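Local coordinates for DyP (Bjerkandera adusta, PDB 3VXJ), which is a heme b dye-decolorizing peroxidase that probably uses hydrogen peroxide to oxidise dyes and phenolic substrates such as the 2,6-dimethoxyphenol bound here, at residues Thr184-Gln189 against Ala283-Asn288; Phe261-Ser266 against Asn289-Ser294. All blocks are in the same frame, centred on the assembly; numbering follows the deposited sequence.

Contact 1 (Thr184-Gln189 against Ala283-Asn288). With 3DM (2,6-dimethoxyphenol), chain D.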
ATOM      1  N   THR A 184      -8.124   4.292  19.024  1.00 30.16           N
ATOM      2  CA  THR A 184      -6.945   4.957  19.581  1.00 29.30           C
ATOM      3  C   THR A 184      -6.222   5.754  18.498  1.00 27.02           C
ATOM      4  O   THR A 184      -5.971   5.243  17.402  1.00 26.88           O
ATOM      5  CB  THR A 184      -5.966   3.972  20.280  1.00 29.34           C
ATOM      6  OG1 THR A 184      -5.315   3.146  19.306  1.00 30.49           O
ATOM      7  CG2 THR A 184      -6.702   3.095  21.294  1.00 31.04           C
ATOM      8  N   VAL A 185      -5.917   7.011  18.810  1.00 25.63           N
ATOM      9  CA  VAL A 185      -5.174   7.893  17.911  1.00 22.90           C
ATOM     10  C   VAL A 185      -3.803   8.172  18.517  1.00 21.41           C
ATOM     11  O   VAL A 185      -3.693   8.626  19.658  1.00 22.03           O
ATOM     12  CB  VAL A 185      -5.927   9.228  17.644  1.00 23.50           C
ATOM     13  CG1 VAL A 185      -5.084  10.173  16.786  1.00 22.37           C
ATOM     14  CG2 VAL A 185      -7.275   8.962  16.979  1.00 24.16           C
ATOM     15  N   PHE A 186      -2.761   7.890  17.745  1.00 18.66           N
ATOM     16  CA  PHE A 186      -1.393   8.051  18.211  1.00 17.44           C
ATOM     17  C   PHE A 186      -0.879   9.457  17.946  1.00 16.42           C
ATOM     18  O   PHE A 186      -1.323  10.112  17.001  1.00 16.40           O
ATOM     19  CB  PHE A 186      -0.482   7.021  17.534  1.00 16.25           C
ATOM     20  CG  PHE A 186      -0.866   5.593  17.813  1.00 16.94           C
ATOM     21  CD1 PHE A 186      -0.709   5.049  19.085  1.00 17.40           C
ATOM     22  CD2 PHE A 186      -1.360   4.784  16.797  1.00 18.63           C
ATOM     23  CE1 PHE A 186      -1.064   3.720  19.350  1.00 19.59           C
ATOM     24  CE2 PHE A 186      -1.713   3.454  17.052  1.00 19.54           C
ATOM     25  CZ  PHE A 186      -1.558   2.922  18.326  1.00 19.96           C
ATOM     26  N   PRO A 187       0.064   9.935  18.779  1.00 15.71           N
ATOM     27  CA  PRO A 187       0.728  11.211  18.529  1.00 15.22           C
ATOM     28  C   PRO A 187       1.352  11.274  17.129  1.00 14.33           C
ATOM     29  O   PRO A 187       2.128  10.396  16.739  1.00 13.65           O
ATOM     30  CB  PRO A 187       1.804  11.254  19.621  1.00 15.30           C
ATOM     31  CG  PRO A 187       1.197  10.477  20.745  1.00 16.17           C
ATOM     32  CD  PRO A 187       0.503   9.338  20.056  1.00 16.08           C
ATOM     33  N   GLY A 188       0.977  12.298  16.368  1.00 14.03           N
ATOM     34  CA  GLY A 188       1.482  12.480  15.011  1.00 13.86           C
ATOM     35  C   GLY A 188       0.588  11.886  13.936  1.00 13.86           C
ATOM     36  O   GLY A 188       0.779  12.154  12.751  1.00 14.17           O
ATOM     37  N   GLN A 189      -0.387  11.085  14.342  1.00 16.63           N
ATOM     38  CA  GLN A 189      -1.308  10.469  13.406  1.00 16.18           C
ATOM     39  C   GLN A 189      -2.281  11.520  12.860  1.00 16.55           C
ATOM     40  O   GLN A 189      -2.814  12.335  13.624  1.00 17.64           O
ATOM     41  CB  GLN A 189      -2.048   9.330  14.109  1.00 16.10           C
ATOM     42  CG  GLN A 189      -2.895   8.511  13.194  1.00 15.26           C
ATOM     43  CD  GLN A 189      -3.397   7.218  13.805  1.00 14.29           C
ATOM     44  OE1 GLN A 189      -3.526   7.079  15.024  1.00 14.87           O
ATOM     45  NE2 GLN A 189      -3.718   6.268  12.946  1.00 13.51           N
ATOM     46  N   ALA A 283       9.644   0.518  17.711  1.00 14.16           N
ATOM     47  CA  ALA A 283       8.606  -0.359  18.248  1.00 14.70           C
ATOM     48  C   ALA A 283       7.640   0.378  19.177  1.00 15.00           C
ATOM     49  O   ALA A 283       6.914  -0.251  19.954  1.00 16.18           O
ATOM     50  CB  ALA A 283       9.252  -1.535  18.977  1.00 15.87           C
ATOM     51  N   ASP A 284       7.627   1.704  19.109  1.00 13.48           N
ATOM     52  CA  ASP A 284       6.794   2.505  20.011  1.00 13.18           C
ATOM     53  C   ASP A 284       5.739   3.282  19.230  1.00 12.80           C
ATOM     54  O   ASP A 284       6.028   4.374  18.751  1.00 12.00           O
ATOM     55  CB  ASP A 284       7.655   3.477  20.824  1.00 13.23           C
ATOM     56  CG  ASP A 284       6.848   4.262  21.859  1.00 12.10           C
ATOM     57  OD1 ASP A 284       5.609   4.126  21.897  1.00 13.59           O
ATOM     58  OD2 ASP A 284       7.462   5.037  22.617  1.00 14.47           O
ATOM     59  N   PRO A 285       4.506   2.746  19.117  1.00 12.99           N
ATOM     60  CA  PRO A 285       3.521   3.460  18.288  1.00 12.81           C
ATOM     61  C   PRO A 285       3.110   4.818  18.855  1.00 12.37           C
ATOM     62  O   PRO A 285       2.541   5.638  18.131  1.00 11.76           O
ATOM     63  CB  PRO A 285       2.320   2.514  18.271  1.00 13.63           C
ATOM     64  CG  PRO A 285       2.453   1.702  19.521  1.00 14.57           C
ATOM     65  CD  PRO A 285       3.934   1.540  19.749  1.00 13.91           C
ATOM     66  N   GLN A 286       3.421   5.063  20.126  1.00 12.27           N
ATOM     67  CA  GLN A 286       3.125   6.348  20.758  1.00 12.97           C
ATOM     68  C   GLN A 286       4.119   7.457  20.405  1.00 12.23           C
ATOM     69  O   GLN A 286       3.864   8.632  20.683  1.00 13.10           O
ATOM     70  CB  GLN A 286       3.043   6.186  22.278  1.00 13.93           C
ATOM     71  CG  GLN A 286       1.928   5.253  22.737  1.00 16.39           C
ATOM     72  CD  GLN A 286       0.548   5.859  22.581  1.00 19.58           C
ATOM     73  OE1 GLN A 286       0.385   7.084  22.588  1.00 21.43           O
ATOM     74  NE2 GLN A 286      -0.462   5.003  22.457  1.00 21.36           N
ATOM     75  N   ARG A 287       5.244   7.090  19.795  1.00 11.71           N
ATOM     76  CA  ARG A 287       6.259   8.070  19.414  1.00 11.91           C
ATOM     77  C   ARG A 287       6.774   7.926  17.988  1.00 11.04           C
ATOM     78  O   ARG A 287       7.265   8.899  17.418  1.00 10.46           O
ATOM     79  CB  ARG A 287       7.453   8.013  20.366  1.00 12.60           C
ATOM     80  CG  ARG A 287       7.235   8.545  21.765  1.00 16.41           C
ATOM     81  CD  ARG A 287       8.557   8.494  22.534  1.00 20.81           C
ATOM     82  NE  ARG A 287       9.147   7.152  22.534  1.00 23.01           N
ATOM     83  CZ  ARG A 287      10.443   6.882  22.365  1.00 23.59           C
ATOM     84  NH1 ARG A 287      11.331   7.855  22.168  1.00 23.58           N
ATOM     85  NH2 ARG A 287      10.852   5.624  22.379  1.00 23.69           N
ATOM     86  N   ASN A 288       6.680   6.733  17.403  1.00 10.66           N
ATOM     87  CA  ASN A 288       7.289   6.500  16.079  1.00 10.34           C
ATOM     88  C   ASN A 288       6.624   7.251  14.924  1.00  9.57           C
ATOM     89  O   ASN A 288       7.134   7.247  13.792  1.00  9.80           O
ATOM     90  CB  ASN A 288       7.460   5.007  15.757  1.00 10.30           C
ATOM     91  CG  ASN A 288       6.144   4.275  15.557  1.00 11.23           C
ATOM     92  OD1 ASN A 288       5.068   4.879  15.446  1.00 10.77           O
ATOM     93  ND2 ASN A 288       6.226   2.945  15.512  1.00 11.92           N
TER
HETATM   94  O1  3DM D 503       0.306  13.624   8.339  1.00 14.23           O
HETATM   95  C1  3DM D 503       0.540  14.966   8.550  1.00 14.97           C
HETATM   96  C2  3DM D 503       0.206  15.923   7.585  1.00 14.99           C
HETATM   97  O2  3DM D 503      -0.358  15.504   6.407  1.00 15.74           O
HETATM   98  C7  3DM D 503      -0.344  16.416   5.297  1.00 16.76           C
HETATM   99  C3  3DM D 503       0.456  17.276   7.856  1.00 15.64           C
HETATM  100  C4  3DM D 503       1.055  17.661   9.059  1.00 14.79           C
HETATM  101  C5  3DM D 503       1.380  16.708  10.019  1.00 14.99           C
HETATM  102  C6  3DM D 503       1.126  15.362   9.758  1.00 14.47           C
HETATM  103  O3  3DM D 503       1.428  14.378  10.659  1.00 15.06           O
HETATM  104  C8  3DM D 503       2.312  14.730  11.757  1.00 14.85           C
HETATM  105  O   HOH W   1       3.625   8.202  17.361  1.00  5.23           O
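The Phe186 ring takes Pro285 on one face and the amide end of Gln286 at its rim. Pro285 CB sits over that face, 3.9 Å from the ring centroid and 19° off the normal, which meets the criteria of a CH-pi contact, displaced toward CE1 and CZ. At the edge, Gln286 NE2 comes within 3.4 Å of Phe186 CD1, with the amide plane turned 71° from the ring. Gln286 starts out away from 184-189, and the bend at its second torsion (chi2 -73°) brings the amide back. The same amide reaches Pro187, whose CD lies 3.4 Å from Gln286 OE1, while Pro187 CG approaches the backbone O of Gln286. Polar linkage across the gap comes from a water that donates to Pro187 O (2.7 Å) and to Pro285 O (2.9 Å). Each loop is also braced internally. Phe186 to Gln189 form a type II turn, and Gln189 OE1 accepts from Phe186 N at 2.9 Å in its carbonyl plane. Gly188, inside this turn, lines a dimethoxyphenol pocket, its O 3.1 Å from 3DM O3. Asp284 makes an Asx turn to Gln286 N and a salt bridge from OD2 to Arg287 NE (2.7 Å). The chemistry therefore implies two self-braced surface loops joined by ring packing and one shared water, with the turn that lines the pocket through Gly188 resting against the 283-288 loop.

Contact 2 (Phe261-Ser266 against Asn289-Ser294). With HEM (protoporphyrin IX containing Fe), chain B; DMS (dimethyl sulfoxide), chain F.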
ATOM      1  N   PHE A 261      14.440   5.559   2.753  1.00  7.08           N
ATOM      2  CA  PHE A 261      13.065   5.350   3.212  1.00  6.65           C
ATOM      3  C   PHE A 261      12.504   6.478   4.057  1.00  6.61           C
ATOM      4  O   PHE A 261      11.292   6.753   4.011  1.00  6.87           O
ATOM      5  CB  PHE A 261      12.921   4.030   3.972  1.00  6.71           C
ATOM      6  CG  PHE A 261      12.584   2.872   3.080  1.00  6.71           C
ATOM      7  CD1 PHE A 261      11.269   2.671   2.660  1.00  6.85           C
ATOM      8  CD2 PHE A 261      13.574   2.008   2.631  1.00  7.16           C
ATOM      9  CE1 PHE A 261      10.949   1.621   1.811  1.00  7.68           C
ATOM     10  CE2 PHE A 261      13.255   0.946   1.783  1.00  8.94           C
ATOM     11  CZ  PHE A 261      11.943   0.751   1.380  1.00  8.13           C
ATOM     12  N   GLY A 262      13.376   7.115   4.837  1.00  6.49           N
ATOM     13  CA  GLY A 262      12.959   8.046   5.886  1.00  6.65           C
ATOM     14  C   GLY A 262      12.709   7.383   7.237  1.00  6.49           C
ATOM     15  O   GLY A 262      12.331   8.064   8.202  1.00  6.32           O
ATOM     16  N   ARG A 263      12.916   6.067   7.313  1.00  6.83           N
ATOM     17  CA  ARG A 263      12.870   5.303   8.559  1.00  6.75           C
ATOM     18  C   ARG A 263      13.973   4.273   8.533  1.00  7.03           C
ATOM     19  O   ARG A 263      14.324   3.757   7.476  1.00  6.83           O
ATOM     20  CB  ARG A 263      11.537   4.568   8.720  1.00  7.06           C
ATOM     21  CG  ARG A 263      10.317   5.439   8.936  1.00  7.43           C
ATOM     22  CD  ARG A 263       9.114   4.572   9.239  1.00  7.38           C
ATOM     23  NE  ARG A 263       7.916   5.391   9.411  1.00  7.82           N
ATOM     24  CZ  ARG A 263       7.499   5.929  10.555  1.00  7.30           C
ATOM     25  NH1 ARG A 263       8.112   5.673  11.707  1.00  8.24           N
ATOM     26  NH2 ARG A 263       6.406   6.689  10.543  1.00  8.49           N
ATOM     27  N   TRP A 264      14.509   3.974   9.710  1.00  7.03           N
ATOM     28  CA  TRP A 264      15.341   2.800   9.899  1.00  7.65           C
ATOM     29  C   TRP A 264      14.501   1.524   9.733  1.00  7.77           C
ATOM     30  O   TRP A 264      13.262   1.555   9.801  1.00  7.78           O
ATOM     31  CB  TRP A 264      15.968   2.817  11.297  1.00  7.88           C
ATOM     32  CG  TRP A 264      16.871   3.983  11.527  1.00  7.60           C
ATOM     33  CD1 TRP A 264      16.526   5.188  12.069  1.00  8.40           C
ATOM     34  CD2 TRP A 264      18.274   4.052  11.238  1.00  7.88           C
ATOM     35  NE1 TRP A 264      17.631   6.014  12.121  1.00  8.35           N
ATOM     36  CE2 TRP A 264      18.714   5.339  11.622  1.00  8.34           C
ATOM     37  CE3 TRP A 264      19.205   3.150  10.692  1.00  8.79           C
ATOM     38  CZ2 TRP A 264      20.042   5.754  11.461  1.00  9.64           C
ATOM     39  CZ3 TRP A 264      20.529   3.562  10.542  1.00 10.04           C
ATOM     40  CH2 TRP A 264      20.932   4.851  10.937  1.00  9.35           C
ATOM     41  N   LYS A 265      15.174   0.395   9.553  1.00  8.49           N
ATOM     42  CA  LYS A 265      14.478  -0.881   9.411  1.00  8.84           C
ATOM     43  C   LYS A 265      13.584  -1.196  10.613  1.00  9.39           C
ATOM     44  O   LYS A 265      12.547  -1.842  10.466  1.00  9.24           O
ATOM     45  CB  LYS A 265      15.481  -2.007   9.169  1.00  9.47           C
ATOM     46  CG  LYS A 265      16.047  -1.990   7.756  1.00  9.06           C
ATOM     47  CD  LYS A 265      17.151  -3.003   7.580  1.00  9.94           C
ATOM     48  CE  LYS A 265      17.633  -3.019   6.145  1.00 10.52           C
ATOM     49  NZ  LYS A 265      18.804  -3.933   6.035  1.00 13.04           N
ATOM     50  N   SER A 266      13.976  -0.717  11.792  1.00  9.10           N
ATOM     51  CA  SER A 266      13.223  -0.922  13.025  1.00 10.07           C
ATOM     52  C   SER A 266      11.900  -0.164  13.028  1.00  9.69           C
ATOM     53  O   SER A 266      11.049  -0.423  13.874  1.00 10.38           O
ATOM     54  CB  SER A 266      14.034  -0.412  14.206  1.00 10.55           C
ATOM     55  OG  SER A 266      14.081   1.008  14.138  1.00 10.64           O
ATOM     56  N   ASN A 289       5.502   7.908  15.204  1.00  9.41           N
ATOM     57  CA  ASN A 289       4.859   8.744  14.191  1.00  9.58           C
ATOM     58  C   ASN A 289       4.783  10.217  14.586  1.00  9.54           C
ATOM     59  O   ASN A 289       4.187  11.028  13.876  1.00  9.62           O
ATOM     60  CB  ASN A 289       3.466   8.212  13.845  1.00  9.64           C
ATOM     61  CG  ASN A 289       3.211   8.219  12.353  1.00 10.00           C
ATOM     62  OD1 ASN A 289       4.147   8.322  11.554  1.00  9.34           O
ATOM     63  ND2 ASN A 289       1.953   8.091  11.969  1.00 10.53           N
ATOM     64  N   ASN A 290       5.406  10.567  15.708  1.00 10.03           N
ATOM     65  CA  ASN A 290       5.289  11.907  16.263  1.00 10.86           C
ATOM     66  C   ASN A 290       6.352  12.876  15.743  1.00 10.43           C
ATOM     67  O   ASN A 290       7.223  13.342  16.483  1.00 11.30           O
ATOM     68  CB  ASN A 290       5.300  11.847  17.790  1.00 12.25           C
ATOM     69  CG  ASN A 290       4.745  13.102  18.410  1.00 13.78           C
ATOM     70  OD1 ASN A 290       4.146  13.934  17.729  1.00 16.51           O
ATOM     71  ND2 ASN A 290       4.945  13.253  19.712  1.00 16.18           N
ATOM     72  N   PHE A 291       6.254  13.189  14.457  1.00  9.33           N
ATOM     73  CA  PHE A 291       7.183  14.083  13.772  1.00  8.91           C
ATOM     74  C   PHE A 291       6.448  14.635  12.567  1.00  8.59           C
ATOM     75  O   PHE A 291       5.469  14.033  12.096  1.00  8.77           O
ATOM     76  CB  PHE A 291       8.452  13.340  13.320  1.00  8.26           C
ATOM     77  CG  PHE A 291       8.196  12.267  12.286  1.00  7.43           C
ATOM     78  CD1 PHE A 291       8.315  12.541  10.921  1.00  7.22           C
ATOM     79  CD2 PHE A 291       7.794  10.997  12.675  1.00  8.98           C
ATOM     80  CE1 PHE A 291       8.057  11.554   9.967  1.00  7.32           C
ATOM     81  CE2 PHE A 291       7.531   9.999  11.721  1.00  7.90           C
ATOM     82  CZ  PHE A 291       7.667  10.291  10.370  1.00  7.49           C
ATOM     83  N   ASP A 292       6.911  15.766  12.052  1.00  9.06           N
ATOM     84  CA  ASP A 292       6.223  16.392  10.924  1.00  8.83           C
ATOM     85  C   ASP A 292       7.143  17.109   9.934  1.00  8.36           C
ATOM     86  O   ASP A 292       6.657  17.823   9.069  1.00  9.01           O
ATOM     87  CB  ASP A 292       5.112  17.340  11.411  1.00  9.48           C
ATOM     88  CG  ASP A 292       5.638  18.496  12.259  1.00 11.08           C
ATOM     89  OD1 ASP A 292       6.871  18.637  12.403  1.00 10.80           O
ATOM     90  OD2 ASP A 292       4.807  19.270  12.782  1.00 14.17           O
ATOM     91  N   TYR A 293       8.456  16.909  10.072  1.00  8.15           N
ATOM     92  CA  TYR A 293       9.497  17.590   9.279  1.00  8.54           C
ATOM     93  C   TYR A 293       9.649  19.082   9.590  1.00  8.91           C
ATOM     94  O   TYR A 293      10.462  19.748   8.954  1.00  8.97           O
ATOM     95  CB  TYR A 293       9.368  17.344   7.747  1.00  8.55           C
ATOM     96  CG  TYR A 293       9.150  15.895   7.394  1.00  7.44           C
ATOM     97  CD1 TYR A 293      10.107  14.939   7.721  1.00  8.03           C
ATOM     98  CD2 TYR A 293       7.977  15.471   6.754  1.00  7.83           C
ATOM     99  CE1 TYR A 293       9.907  13.603   7.432  1.00  7.43           C
ATOM    100  CE2 TYR A 293       7.767  14.129   6.456  1.00  7.20           C
ATOM    101  CZ  TYR A 293       8.744  13.204   6.803  1.00  6.79           C
ATOM    102  OH  TYR A 293       8.576  11.861   6.546  1.00  7.49           O
ATOM    103  N   SER A 294       8.910  19.607  10.575  1.00  9.58           N
ATOM    104  CA  SER A 294       9.011  21.041  10.904  1.00 10.64           C
ATOM    105  C   SER A 294      10.403  21.434  11.394  1.00 10.50           C
ATOM    106  O   SER A 294      10.774  22.606  11.333  1.00 11.49           O
ATOM    107  CB  SER A 294       7.952  21.480  11.914  1.00 11.49           C
ATOM    108  OG  SER A 294       8.165  20.873  13.163  1.00 12.52           O
TER
HETATM  109  CHA HEM B 501       5.251   4.057   4.166  1.00  6.30           C
HETATM  110  CHB HEM B 501       7.647   0.461   2.000  1.00  7.50           C
HETATM  111  CHC HEM B 501       5.313   1.340  -2.143  1.00  5.94           C
HETATM  112  CHD HEM B 501       2.877   4.919   0.008  1.00  5.99           C
HETATM  113  C1A HEM B 501       6.126   3.032   3.932  1.00  6.15           C
HETATM  114  C2A HEM B 501       7.075   2.505   4.887  1.00  6.49           C
HETATM  115  C3A HEM B 501       7.746   1.513   4.276  1.00  6.45           C
HETATM  116  C4A HEM B 501       7.216   1.370   2.939  1.00  6.57           C
HETATM  117  CMA HEM B 501       8.862   0.633   4.870  1.00  8.98           C
HETATM  118  CAA HEM B 501       7.295   3.065   6.310  1.00  6.84           C
HETATM  119  CBA HEM B 501       6.403   2.460   7.396  1.00  7.98           C
HETATM  120  CGA HEM B 501       4.961   2.908   7.329  1.00 10.20           C
HETATM  121  O1A HEM B 501       4.648   4.079   7.630  1.00 12.11           O
HETATM  122  O2A HEM B 501       4.097   2.051   6.994  1.00 13.52           O
HETATM  123  C1B HEM B 501       7.217   0.370   0.691  1.00  6.15           C
HETATM  124  C2B HEM B 501       7.685  -0.587  -0.288  1.00  6.44           C
HETATM  125  C3B HEM B 501       7.032  -0.345  -1.441  1.00  7.24           C
HETATM  126  C4B HEM B 501       6.130   0.762  -1.204  1.00  5.70           C
HETATM  127  CMB HEM B 501       8.763  -1.656  -0.005  1.00  7.69           C
HETATM  128  CAB HEM B 501       7.147  -1.092  -2.787  1.00  7.43           C
HETATM  129  CBB HEM B 501       7.571  -2.355  -2.865  1.00  8.01           C
HETATM  130  C1C HEM B 501       4.487   2.415  -1.930  1.00  5.46           C
HETATM  131  C2C HEM B 501       3.670   3.068  -2.934  1.00  6.18           C
HETATM  132  C3C HEM B 501       3.004   4.072  -2.342  1.00  6.54           C
HETATM  133  C4C HEM B 501       3.382   4.070  -0.945  1.00  5.79           C
HETATM  134  CMC HEM B 501       3.602   2.633  -4.411  1.00  9.08           C
HETATM  135  CAC HEM B 501       1.992   5.072  -2.959  1.00  7.40           C
HETATM  136  CBC HEM B 501       2.147   5.559  -4.197  1.00  8.40           C
HETATM  137  C1D HEM B 501       3.247   4.961   1.327  1.00  5.27           C
HETATM  138  C2D HEM B 501       2.608   5.801   2.309  1.00  6.39           C
HETATM  139  C3D HEM B 501       3.348   5.545   3.585  1.00  6.33           C
HETATM  140  C4D HEM B 501       4.358   4.569   3.264  1.00  6.08           C
HETATM  141  CMD HEM B 501       1.437   6.784   2.144  1.00  7.64           C
HETATM  142  CAD HEM B 501       3.046   6.238   4.923  1.00  6.82           C
HETATM  143  CBD HEM B 501       3.732   7.601   4.895  1.00  7.41           C
HETATM  144  CGD HEM B 501       3.458   8.385   6.150  1.00  7.06           C
HETATM  145  O1D HEM B 501       4.446   8.866   6.767  1.00  7.67           O
HETATM  146  O2D HEM B 501       2.276   8.538   6.533  1.00  8.12           O
HETATM  147  NA  HEM B 501       6.258   2.335   2.758  1.00  6.34           N
HETATM  148  NB  HEM B 501       6.286   1.210   0.092  1.00  6.47           N
HETATM  149  NC  HEM B 501       4.312   3.081  -0.739  1.00  5.63           N
HETATM  150  ND  HEM B 501       4.261   4.217   1.927  1.00  6.25           N
HETATM  151 FE   HEM B 501       5.332   2.751   0.984  1.00  7.00          FE
HETATM  152  S   DMS F 505      20.791  -2.702   2.918  1.00 17.90           S
HETATM  153  O   DMS F 505      19.634  -3.913   3.499  1.00 17.88           O
HETATM  154  C1  DMS F 505      20.253  -1.094   3.544  1.00 16.59           C
HETATM  155  C2  DMS F 505      22.307  -2.807   3.908  1.00 17.61           C
HETATM  156  O   HOH W   2       3.945   1.464   1.611  1.00 13.20           O
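Asn289 OD1 is gripped by two arginines: Arg263 NH2 reaches it at 3.0 Å in a weak, bent bond (N-H...O angle 124°), and Arg315 NH2 supplies a second hydrogen bond, while Asn289 ND2 bonds to Ser174 OG, so both ends of the amide are held and its rotation is fixed. The oxygen lies at the edge of the Arg263 guanidinium, near its plane, although the amide is turned 43° from that plane. Arg263 gets there with its chain extended from CG to NE. Its NH1 is bonded to the backbone oxygen of Gly267, a bond that stays within Arg263's own loop, whereas the reach of NH2 to Asn289 bridges this buried guanidinium to the next loop. Arg263 NH2 also meets the edge of the Phe291 ring, 3.7 Å from CE2, with the two planes steeply inclined. Toward the heme, Arg263 CD packs 3.8 Å from HEM CAA, the start of a propionate arm, and Phe261 CE1 lies 3.5 Å from HEM CHB with the bridge carbon at the ring edge. The contact thus brings the heme-binding Arg263 against Phe291, which also lines a dimethoxyphenol pocket. In the fold, 261-266 leaves the end of helix 249-261, Gly262 taking positive phi there, and 289-294 belongs to the long loop between helices 279-282 and 308-312, where Tyr293 packs on the latter helix.

How the contacts relate
The centres of contacts 1 and 2 are about 12 Å apart, on the same side of the chain's centre and within the C-terminal part of the DyP-type peroxidase. Along the chain the order is 184-189, 261-266, 283-288, 289-294, so the segments alternate. The last two are continuous: 283-288, where the loop after helix 279-282 begins, meets the 184-189 turn, and 289-294, directly after, meets 261-266. Direct links tie the contacts, a probable hydrogen bond from Arg263 NH1 to Asn288 O (2.8 Å) and packing of Pro187 O on Asn290 CB (3.6 Å). One dimethoxyphenol pocket draws on both, taking Gly188 from contact 1 and Phe291 and Asp292, near the heme-binding Arg263, from contact 2.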